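Local coordinates for putative fimbriae assembly chaperone (Salmonella typhimurium, PDB 2CO7), which probably acts as a periplasmic chaperone that folds Saf fimbrial subunits and holds them ready for assembly into the fimbria, at residues V21-L32 and Q73-T81; I42-K53 and L92-P101. One frame throughout, in Å; residues are numbered along the deposited sequence. Where two conformers were deposited one is given.

Contact 1: residues V21-L32 and Q73-T81; sequences VIYHAGTAGATL and QSQLRIVRT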
loop_
_atom_site.group_PDB
_atom_site.type_symbol
_atom_site.label_atom_id
_atom_site.label_comp_id
_atom_site.label_asym_id
_atom_site.label_seq_id
_atom_site.Cartn_x
_atom_site.Cartn_y
_atom_site.Cartn_z
ATOM N N VAL B 21 10.330 -8.319 -1.569
ATOM C CA VAL B 21 10.965 -9.606 -1.360
ATOM C C VAL B 21 11.204 -10.110 -2.778
ATOM O O VAL B 21 10.251 -10.203 -3.595
ATOM C CB VAL B 21 10.053 -10.622 -0.571
ATOM C CG1 VAL B 21 10.785 -11.968 -0.452
ATOM C CG2 VAL B 21 9.739 -10.144 0.850
ATOM N N ILE B 22 12.460 -10.413 -3.101
ATOM C CA ILE B 22 12.751 -10.997 -4.422
ATOM C C ILE B 22 12.853 -12.517 -4.217
ATOM O O ILE B 22 13.657 -13.002 -3.385
ATOM C CB ILE B 22 14.041 -10.433 -5.055
ATOM C CG1 ILE B 22 13.985 -8.890 -5.097
ATOM C CG2 ILE B 22 14.331 -11.137 -6.471
ATOM C CD1 ILE B 22 12.744 -8.306 -5.808
ATOM N N TYR B 23 12.038 -13.242 -4.968
ATOM C CA TYR B 23 11.977 -14.713 -4.875
ATOM C C TYR B 23 12.683 -15.319 -6.060
ATOM O O TYR B 23 12.130 -15.375 -7.167
ATOM C CB TYR B 23 10.505 -15.187 -4.783
ATOM C CG TYR B 23 10.359 -16.623 -4.281
ATOM C CD1 TYR B 23 9.825 -16.892 -3.013
ATOM C CD2 TYR B 23 10.745 -17.702 -5.079
ATOM C CE1 TYR B 23 9.662 -18.207 -2.561
ATOM C CE2 TYR B 23 10.621 -19.025 -4.618
ATOM C CZ TYR B 23 10.063 -19.264 -3.355
ATOM O OH TYR B 23 9.964 -20.579 -2.899
ATOM N N HIS B 24 13.911 -15.787 -5.821
ATOM C CA HIS B 24 14.744 -16.372 -6.868
ATOM C C HIS B 24 14.283 -17.813 -7.084
ATOM O O HIS B 24 14.226 -18.570 -6.135
ATOM C CB HIS B 24 16.211 -16.320 -6.452
ATOM C CG HIS B 24 16.775 -14.932 -6.404
ATOM N ND1 HIS B 24 16.626 -14.096 -5.316
ATOM C CD2 HIS B 24 17.505 -14.239 -7.315
ATOM C CE1 HIS B 24 17.240 -12.946 -5.563
ATOM N NE2 HIS B 24 17.793 -13.014 -6.760
ATOM N N ALA B 25 13.917 -18.147 -8.311
ATOM C CA ALA B 25 13.321 -19.450 -8.638
ATOM C C ALA B 25 14.031 -20.700 -8.073
ATOM O O ALA B 25 13.360 -21.631 -7.592
ATOM C CB ALA B 25 13.126 -19.593 -10.164
ATOM N N GLY B 26 15.361 -20.748 -8.151
ATOM C CA GLY B 26 16.096 -21.932 -7.673
ATOM C C GLY B 26 16.104 -22.158 -6.164
ATOM O O GLY B 26 16.419 -23.262 -5.685
ATOM N N THR B 27 15.732 -21.139 -5.410
ATOM C CA THR B 27 15.782 -21.202 -3.939
ATOM C C THR B 27 14.677 -22.042 -3.280
ATOM O O THR B 27 13.695 -22.404 -3.930
ATOM C CB THR B 27 15.771 -19.797 -3.329
ATOM O OG1 THR B 27 14.463 -19.231 -3.470
ATOM C CG2 THR B 27 16.888 -18.928 -3.980
ATOM N N ALA B 28 14.863 -22.355 -2.005
ATOM C CA ALA B 28 13.907 -23.191 -1.257
ATOM C C ALA B 28 12.780 -22.299 -0.712
ATOM O O ALA B 28 11.741 -22.767 -0.252
ATOM C CB ALA B 28 14.599 -23.904 -0.142
ATOM N N GLY B 29 13.028 -21.005 -0.714
ATOM C CA GLY B 29 12.038 -20.060 -0.202
ATOM C C GLY B 29 12.678 -18.749 0.229
ATOM O O GLY B 29 13.914 -18.620 0.257
ATOM N N ALA B 30 11.825 -17.805 0.629
ATOM C CA ALA B 30 12.264 -16.475 1.012
ATOM C C ALA B 30 11.775 -16.187 2.433
ATOM O O ALA B 30 10.965 -16.940 3.016
ATOM C CB ALA B 30 11.721 -15.473 0.052
ATOM N N THR B 31 12.274 -15.108 3.014
ATOM C CA THR B 31 11.825 -14.750 4.360
ATOM C C THR B 31 11.523 -13.289 4.426
ATOM O O THR B 31 12.026 -12.492 3.615
ATOM C CB THR B 31 12.847 -15.101 5.495
ATOM O OG1 THR B 31 14.104 -14.444 5.251
ATOM C CG2 THR B 31 13.055 -16.623 5.636
ATOM N N LEU B 32 10.700 -12.919 5.405
ATOM C CA LEU B 32 10.352 -11.493 5.606
ATOM C C LEU B 32 10.152 -11.321 7.112
ATOM O O LEU B 32 9.344 -12.026 7.705
ATOM C CB LEU B 32 9.066 -11.144 4.856
ATOM C CG LEU B 32 8.514 -9.723 5.074
ATOM C CD1 LEU B 32 9.489 -8.623 4.655
ATOM C CD2 LEU B 32 7.160 -9.602 4.320
ATOM N N GLN B 73 9.638 -9.654 17.509
ATOM C CA GLN B 73 10.076 -9.732 16.111
ATOM C C GLN B 73 10.105 -11.207 15.721
ATOM O O GLN B 73 10.579 -12.056 16.481
ATOM C CB GLN B 73 11.464 -9.102 15.938
ATOM C CG GLN B 73 12.167 -9.338 14.553
ATOM C CD GLN B 73 12.867 -10.691 14.426
ATOM O OE1 GLN B 73 13.502 -11.179 15.372
ATOM N NE2 GLN B 73 12.817 -11.270 13.219
ATOM N N SER B 74 9.594 -11.489 14.535
ATOM C CA SER B 74 9.434 -12.846 14.040
ATOM C C SER B 74 9.796 -12.860 12.548
ATOM O O SER B 74 9.916 -11.802 11.928
ATOM C CB SER B 74 7.986 -13.290 14.177
ATOM O OG SER B 74 7.933 -14.700 14.021
ATOM N N GLN B 75 9.940 -14.062 11.997
ATOM C CA GLN B 75 10.191 -14.237 10.574
ATOM C C GLN B 75 9.045 -14.990 9.935
ATOM O O GLN B 75 8.506 -15.953 10.507
ATOM C CB GLN B 75 11.493 -15.023 10.349
ATOM C CG GLN B 75 12.727 -14.409 10.955
ATOM C CD GLN B 75 13.303 -13.231 10.157
ATOM O OE1 GLN B 75 14.180 -12.519 10.659
ATOM N NE2 GLN B 75 12.824 -13.021 8.928
ATOM N N LEU B 76 8.664 -14.561 8.748
ATOM C CA LEU B 76 7.714 -15.306 7.978
ATOM C C LEU B 76 8.489 -16.006 6.908
ATOM O O LEU B 76 9.404 -15.417 6.349
ATOM C CB LEU B 76 6.742 -14.355 7.340
ATOM C CG LEU B 76 6.099 -13.371 8.303
ATOM C CD1 LEU B 76 5.183 -12.482 7.510
ATOM C CD2 LEU B 76 5.358 -14.134 9.425
ATOM N N ARG B 77 8.126 -17.249 6.617
ATOM C CA ARG B 77 8.705 -17.976 5.511
ATOM C C ARG B 77 7.726 -17.941 4.345
ATOM O O ARG B 77 6.552 -18.268 4.513
ATOM C CB ARG B 77 8.887 -19.431 5.949
ATOM C CG ARG B 77 9.194 -20.407 4.825
ATOM C CD ARG B 77 10.689 -20.495 4.513
ATOM N NE ARG B 77 11.006 -21.820 3.983
ATOM C CZ ARG B 77 12.059 -22.093 3.214
ATOM N NH1 ARG B 77 12.912 -21.127 2.882
ATOM N NH2 ARG B 77 12.265 -23.332 2.780
ATOM N N ILE B 78 8.218 -17.627 3.155
ATOM C CA ILE B 78 7.371 -17.588 1.955
ATOM C C ILE B 78 7.871 -18.666 0.988
ATOM O O ILE B 78 9.046 -18.689 0.688
ATOM C CB ILE B 78 7.482 -16.212 1.254
ATOM C CG1 ILE B 78 7.090 -15.066 2.204
ATOM C CG2 ILE B 78 6.637 -16.229 -0.035
ATOM C CD1 ILE B 78 7.539 -13.668 1.754
ATOM N N VAL B 79 6.992 -19.549 0.504
ATOM C CA VAL B 79 7.442 -20.673 -0.336
ATOM C C VAL B 79 6.494 -20.805 -1.530
ATOM O O VAL B 79 5.275 -20.679 -1.370
ATOM C CB VAL B 79 7.564 -22.021 0.477
ATOM C CG1 VAL B 79 8.604 -21.935 1.591
ATOM C CG2 VAL B 79 6.225 -22.432 1.077
ATOM N N ARG B 80 7.057 -20.949 -2.734
ATOM C CA ARG B 80 6.236 -21.265 -3.906
ATOM C C ARG B 80 5.642 -22.646 -3.775
ATOM O O ARG B 80 6.372 -23.602 -3.466
ATOM C CB ARG B 80 7.056 -21.200 -5.196
ATOM C CG ARG B 80 6.175 -21.323 -6.440
ATOM C CD ARG B 80 6.962 -21.297 -7.781
ATOM N NE ARG B 80 7.891 -22.430 -7.903
ATOM C CZ ARG B 80 7.580 -23.683 -8.256
ATOM N NH1 ARG B 80 6.334 -24.045 -8.539
ATOM N NH2 ARG B 80 8.539 -24.604 -8.296
ATOM N N THR B 81 4.346 -22.800 -4.058
ATOM C CA THR B 81 3.728 -24.133 -3.887
ATOM C C THR B 81 3.309 -24.883 -5.123
ATOM O O THR B 81 2.819 -26.023 -5.004
ATOM C CB THR B 81 2.485 -24.132 -2.984
ATOM O OG1 THR B 81 1.803 -25.368 -3.195
ATOM C CG2 THR B 81 1.519 -23.032 -3.372
HETATM O O HOH W 1 10.673 -21.829 -7.079
HETATM O O HOH W 2 15.765 -20.480 1.274
HETATM O O HOH W 3 13.964 -12.067 6.712
#

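Contact 2: residues I42-K53 and L92-P101; sequences ILVQSSVKAADK and LQWVCIKAVP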
loop_
_atom_site.group_PDB
_atom_site.type_symbol
_atom_site.label_atom_id
_atom_site.label_comp_id
_atom_site.label_asym_id
_atom_site.label_seq_id
_atom_site.Cartn_x
_atom_site.Cartn_y
_atom_site.Cartn_z
ATOM N N ILE B 42 -0.509 -8.185 19.443
ATOM C CA ILE B 42 -1.326 -8.025 18.246
ATOM C C ILE B 42 -1.519 -9.349 17.525
ATOM O O ILE B 42 -0.723 -10.258 17.667
ATOM C CB ILE B 42 -0.736 -6.994 17.267
ATOM C CG1 ILE B 42 0.579 -7.477 16.674
ATOM C CG2 ILE B 42 -0.612 -5.642 17.942
ATOM C CD1 ILE B 42 1.157 -6.582 15.522
ATOM N N LEU B 43 -2.590 -9.437 16.752
ATOM C CA LEU B 43 -2.837 -10.603 15.920
ATOM C C LEU B 43 -2.397 -10.263 14.495
ATOM O O LEU B 43 -2.575 -9.136 14.019
ATOM C CB LEU B 43 -4.315 -11.008 15.950
ATOM C CG LEU B 43 -4.946 -11.468 17.260
ATOM C CD1 LEU B 43 -6.436 -11.900 17.092
ATOM C CD2 LEU B 43 -4.123 -12.630 17.832
ATOM N N VAL B 44 -1.806 -11.234 13.822
ATOM C CA VAL B 44 -1.281 -11.000 12.485
ATOM C C VAL B 44 -1.757 -12.093 11.525
ATOM O O VAL B 44 -1.816 -13.259 11.900
ATOM C CB VAL B 44 0.257 -10.893 12.473
ATOM C CG1 VAL B 44 0.763 -10.477 11.088
ATOM C CG2 VAL B 44 0.737 -9.854 13.463
ATOM N N GLN B 45 -2.109 -11.687 10.310
ATOM C CA GLN B 45 -2.442 -12.597 9.242
ATOM C C GLN B 45 -1.566 -12.239 8.050
ATOM O O GLN B 45 -1.437 -11.067 7.684
ATOM C CB GLN B 45 -3.914 -12.457 8.890
ATOM C CG GLN B 45 -4.368 -13.280 7.699
ATOM C CD GLN B 45 -5.508 -12.613 6.984
ATOM O OE1 GLN B 45 -6.627 -12.532 7.497
ATOM N NE2 GLN B 45 -5.226 -12.101 5.804
ATOM N N SER B 46 -0.949 -13.245 7.449
ATOM C CA SER B 46 -0.206 -13.006 6.227
ATOM C C SER B 46 -0.835 -13.778 5.094
ATOM O O SER B 46 -1.300 -14.942 5.266
ATOM C CB SER B 46 1.256 -13.392 6.380
ATOM O OG SER B 46 1.781 -12.945 7.607
ATOM N N SER B 47 -0.890 -13.120 3.936
ATOM C CA SER B 47 -1.438 -13.699 2.715
ATOM C C SER B 47 -0.587 -13.280 1.500
ATOM O O SER B 47 0.134 -12.311 1.578
ATOM C CB SER B 47 -2.892 -13.210 2.529
ATOM O OG SER B 47 -2.915 -11.778 2.529
ATOM N N VAL B 48 -0.631 -14.047 0.411
ATOM C CA VAL B 48 -0.034 -13.622 -0.891
ATOM C C VAL B 48 -1.144 -13.478 -1.932
ATOM O O VAL B 48 -1.994 -14.363 -2.056
ATOM C CB VAL B 48 1.053 -14.617 -1.390
ATOM C CG1 VAL B 48 1.688 -14.121 -2.683
ATOM C CG2 VAL B 48 2.160 -14.752 -0.340
ATOM N N LYS B 49 -1.169 -12.360 -2.653
ATOM C CA LYS B 49 -2.173 -12.167 -3.724
ATOM C C LYS B 49 -1.426 -11.984 -5.038
ATOM O O LYS B 49 -0.242 -11.612 -5.047
ATOM C CB LYS B 49 -3.038 -10.935 -3.466
ATOM C CG LYS B 49 -3.751 -10.929 -2.099
ATOM C CD LYS B 49 -4.575 -12.159 -1.965
ATOM C CE LYS B 49 -5.782 -12.160 -2.810
ATOM N NZ LYS B 49 -6.867 -12.988 -2.189
ATOM N N ALA B 50 -2.128 -12.209 -6.141
ATOM C CA ALA B 50 -1.508 -12.061 -7.462
ATOM C C ALA B 50 -1.261 -10.561 -7.711
ATOM O O ALA B 50 -1.652 -9.707 -6.861
ATOM C CB ALA B 50 -2.435 -12.635 -8.521
ATOM N N ALA B 51 -0.611 -10.224 -8.835
ATOM C CA ALA B 51 -0.333 -8.794 -9.157
ATOM C C ALA B 51 -1.573 -7.889 -9.095
ATOM O O ALA B 51 -1.466 -6.697 -8.737
ATOM C CB ALA B 51 0.369 -8.669 -10.543
ATOM N N ASP B 52 -2.757 -8.415 -9.451
ATOM C CA ASP B 52 -4.003 -7.608 -9.444
ATOM C C ASP B 52 -4.576 -7.315 -8.044
ATOM O O ASP B 52 -5.675 -6.728 -7.897
ATOM C CB ASP B 52 -5.088 -8.274 -10.329
ATOM C CG ASP B 52 -5.513 -9.639 -9.810
ATOM O OD1 ASP B 52 -6.175 -10.383 -10.565
ATOM O OD2 ASP B 52 -5.197 -9.984 -8.639
ATOM N N LYS B 53 -3.834 -7.779 -7.040
ATOM C CA LYS B 53 -4.123 -7.601 -5.599
ATOM C C LYS B 53 -5.356 -8.355 -5.087
ATOM O O LYS B 53 -5.779 -8.132 -3.954
ATOM C CB LYS B 53 -4.226 -6.091 -5.264
ATOM C CG LYS B 53 -2.924 -5.303 -5.528
ATOM C CD LYS B 53 -3.192 -3.799 -5.370
ATOM C CE LYS B 53 -1.874 -3.022 -5.561
ATOM N NZ LYS B 53 -2.086 -1.576 -5.451
ATOM N N LEU B 92 4.883 -10.765 -10.693
ATOM C CA LEU B 92 4.741 -10.007 -9.464
ATOM C C LEU B 92 3.569 -10.544 -8.657
ATOM O O LEU B 92 2.521 -10.888 -9.225
ATOM C CB LEU B 92 4.515 -8.524 -9.785
ATOM C CG LEU B 92 4.526 -7.705 -8.480
ATOM C CD1 LEU B 92 5.389 -6.432 -8.577
ATOM C CD2 LEU B 92 3.129 -7.393 -8.069
ATOM N N GLN B 93 3.764 -10.634 -7.349
ATOM C CA GLN B 93 2.686 -10.902 -6.385
ATOM C C GLN B 93 2.792 -9.826 -5.276
ATOM O O GLN B 93 3.731 -9.003 -5.259
ATOM C CB GLN B 93 2.931 -12.284 -5.718
ATOM C CG GLN B 93 2.694 -13.510 -6.495
ATOM C CD GLN B 93 3.747 -13.844 -7.542
ATOM O OE1 GLN B 93 3.438 -14.524 -8.467
ATOM N NE2 GLN B 93 4.994 -13.402 -7.359
ATOM N N TRP B 94 1.865 -9.871 -4.319
ATOM C CA TRP B 94 1.925 -9.024 -3.152
ATOM C C TRP B 94 1.832 -9.886 -1.906
ATOM O O TRP B 94 0.927 -10.710 -1.794
ATOM C CB TRP B 94 0.733 -8.076 -3.128
ATOM C CG TRP B 94 0.762 -7.075 -4.236
ATOM C CD1 TRP B 94 0.192 -7.207 -5.499
ATOM C CD2 TRP B 94 1.427 -5.818 -4.221
ATOM N NE1 TRP B 94 0.466 -6.081 -6.251
ATOM C CE2 TRP B 94 1.227 -5.221 -5.503
ATOM C CE3 TRP B 94 2.205 -5.147 -3.268
ATOM C CZ2 TRP B 94 1.722 -3.946 -5.826
ATOM C CZ3 TRP B 94 2.685 -3.844 -3.590
ATOM C CH2 TRP B 94 2.465 -3.292 -4.876
ATOM N N VAL B 95 2.752 -9.666 -0.980
ATOM C CA VAL B 95 2.717 -10.322 0.330
ATOM C C VAL B 95 2.223 -9.245 1.311
ATOM O O VAL B 95 2.844 -8.209 1.462
ATOM C CB VAL B 95 4.087 -11.009 0.700
ATOM C CG1 VAL B 95 5.291 -10.022 0.754
ATOM C CG2 VAL B 95 3.976 -11.765 2.014
ATOM N N CYS B 96 1.095 -9.542 1.960
ATOM C CA CYS B 96 0.386 -8.588 2.798
ATOM C C CYS B 96 0.330 -9.102 4.230
ATOM O O CYS B 96 0.148 -10.293 4.472
ATOM C CB CYS B 96 -1.026 -8.433 2.292
ATOM S SG CYS B 96 -1.162 -7.610 0.688
ATOM N N ILE B 97 0.492 -8.173 5.151
ATOM C CA ILE B 97 0.525 -8.452 6.577
ATOM C C ILE B 97 -0.590 -7.622 7.163
ATOM O O ILE B 97 -0.521 -6.390 7.076
ATOM C CB ILE B 97 1.878 -7.943 7.188
ATOM C CG1 ILE B 97 3.094 -8.649 6.578
ATOM C CG2 ILE B 97 1.883 -8.007 8.731
ATOM C CD1 ILE B 97 2.980 -10.112 6.485
ATOM N N LYS B 98 -1.617 -8.290 7.692
ATOM C CA LYS B 98 -2.730 -7.622 8.381
ATOM C C LYS B 98 -2.481 -7.686 9.879
ATOM O O LYS B 98 -2.277 -8.784 10.435
ATOM C CB LYS B 98 -4.067 -8.319 8.100
ATOM C CG LYS B 98 -5.270 -7.609 8.773
ATOM C CD LYS B 98 -6.594 -8.376 8.618
ATOM C CE LYS B 98 -6.942 -8.602 7.145
ATOM N NZ LYS B 98 -7.334 -7.300 6.506
ATOM N N ALA B 99 -2.535 -6.521 10.524
ATOM C CA ALA B 99 -2.249 -6.433 11.966
ATOM C C ALA B 99 -3.476 -5.844 12.641
ATOM O O ALA B 99 -4.041 -4.844 12.192
ATOM C CB ALA B 99 -1.004 -5.592 12.235
ATOM N N VAL B 100 -3.866 -6.486 13.732
ATOM C CA VAL B 100 -5.116 -6.199 14.422
ATOM C C VAL B 100 -4.843 -6.084 15.935
ATOM O O VAL B 100 -4.387 -7.048 16.554
ATOM C CB VAL B 100 -6.158 -7.312 14.107
ATOM C CG1 VAL B 100 -7.398 -7.129 14.899
ATOM C CG2 VAL B 100 -6.468 -7.333 12.584
ATOM N N PRO B 101 -5.150 -4.908 16.526
ATOM C CA PRO B 101 -4.941 -4.682 17.947
ATOM C C PRO B 101 -6.099 -5.225 18.780
ATOM O O PRO B 101 -7.170 -5.456 18.232
ATOM C CB PRO B 101 -4.893 -3.157 18.069
ATOM C CG PRO B 101 -5.717 -2.635 16.913
ATOM C CD PRO B 101 -5.710 -3.721 15.830
HETATM O O HOH W 4 0.661 -12.309 -10.510
#

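Contact 1: residues V21-L32 and Q73-T81
Tyr23 reaches across from near the end of strand 21-24 to strand 73-80, and its hydroxyl takes a hydrogen bond from the backbone of Arg80. The bond is nearly straight, 176° at the hydrogen, with 2.9 Å between Arg80 N and Tyr23 OH. With CG placed opposite the backbone N (chi1 -163°), the ring is carried over to the far strand, where Ile78 O and Val79 CA lie at its edge. The side chain of Arg80 crosses that of Tyr23 at about a right angle; its NE meets a water that also binds Ala25 O, while NH1 bonds to Gly82 O.

Strand 30-32 pairs with 73-80 in antiparallel fashion. Ala30 and Ile78 exchange two backbone hydrogen bonds, as do Leu32 and Leu76, and Thr31 faces Arg77 between them as a non-hydrogen-bonded pair. On the buried side, Ile78 extends CD1 to 4.3 Å from Val21 CG2, and the same methyl lies 4.3 Å from Leu32 CB, so it touches both strands of the first segment.

The other side is more polar. The Arg77 chain turns about its CB-CG bond (chi2 87°) and folds its guanidinium back over the 28-30 backbone, placing Ala28 O over one face, 3.1 Å from Arg77 NH2, at an angle too poor for a hydrogen bond. The guanidinium passes close to Gly29, with Arg77 NH1 3.4 Å from Gly29 CA. Further along, Gln75 NE2 and Thr31 OG1 share a water.

Within this immunoglobulin-like domain, strand 30-35 lies between 10-16 and 73-80, and 73-80 is flanked on its other side by 59-68. Tyr23 packs edge-to-face with Phe59, and its own strand pairs with 116-131.

Contact 2: residues I42-K53 and L92-P101
Trp94 and Lys53 meet at one end of an antiparallel pair of strands in the immunoglobulin-like N-terminal domain of this PapD-type chaperone. Strands 42-50 and 92-100 are joined by backbone hydrogen bonds at Leu43-Val100, Gln45-Lys98, Ser47-Cys96 and Lys49-Trp94.

From Trp94, CB lies near Lys49 O, and chi1 -67° turns the indole toward the 50-53 turn. CD1 approaches Ala50 O at the ring edge. Next, NE1 donates to Ala51 O at 3.2 Å, a bent bond (140° at the hydrogen) whose acceptor lies close to the ring plane. The extended Lys53 chain runs over one face: its CG makes a CH-pi contact with the five-membered ring, 3.9 Å from the centroid, and its CE reaches 3.7 Å from CZ2. Leu92 CD2 lies over the opposite face, toward its rim. Aromatic side chains of the other protein chain meet the Trp94 ring edge-to-face and make a cation-pi contact with Lys53.

Cys96, on the same side of the sheet as Trp94, is disulfide-bonded to Cys125. The other side is mainly apolar: Val48 CG2 lies 4.2 Å from Val95 CG2, and Val44 CG1 sits 3.6 Å from Ile97 CG2.

How the contacts relate
Contacts 1 and 2 lie in the N-terminal domain, their centres about 14 Å apart, and belong to one mixed sheet that folds over on itself as an immunoglobulin-like sandwich. Their segments alternate along the chain: 21-32, 42-53, 73-81, 92-101. Strands 30-35 and 42-50 are consecutive, as are 73-80 and 91-100, so each connection crosses from one contact to the other. Apolar side chains meet in the interior: Leu76 CD1 lies 3.4 Å from Ile97 CD1, while Ile78 and Leu32 pack on Val95. Contact 2 also reaches the other protein chain, whereas contact 1 touches none in the assembly, consistent with partner binding on the contact 2 side.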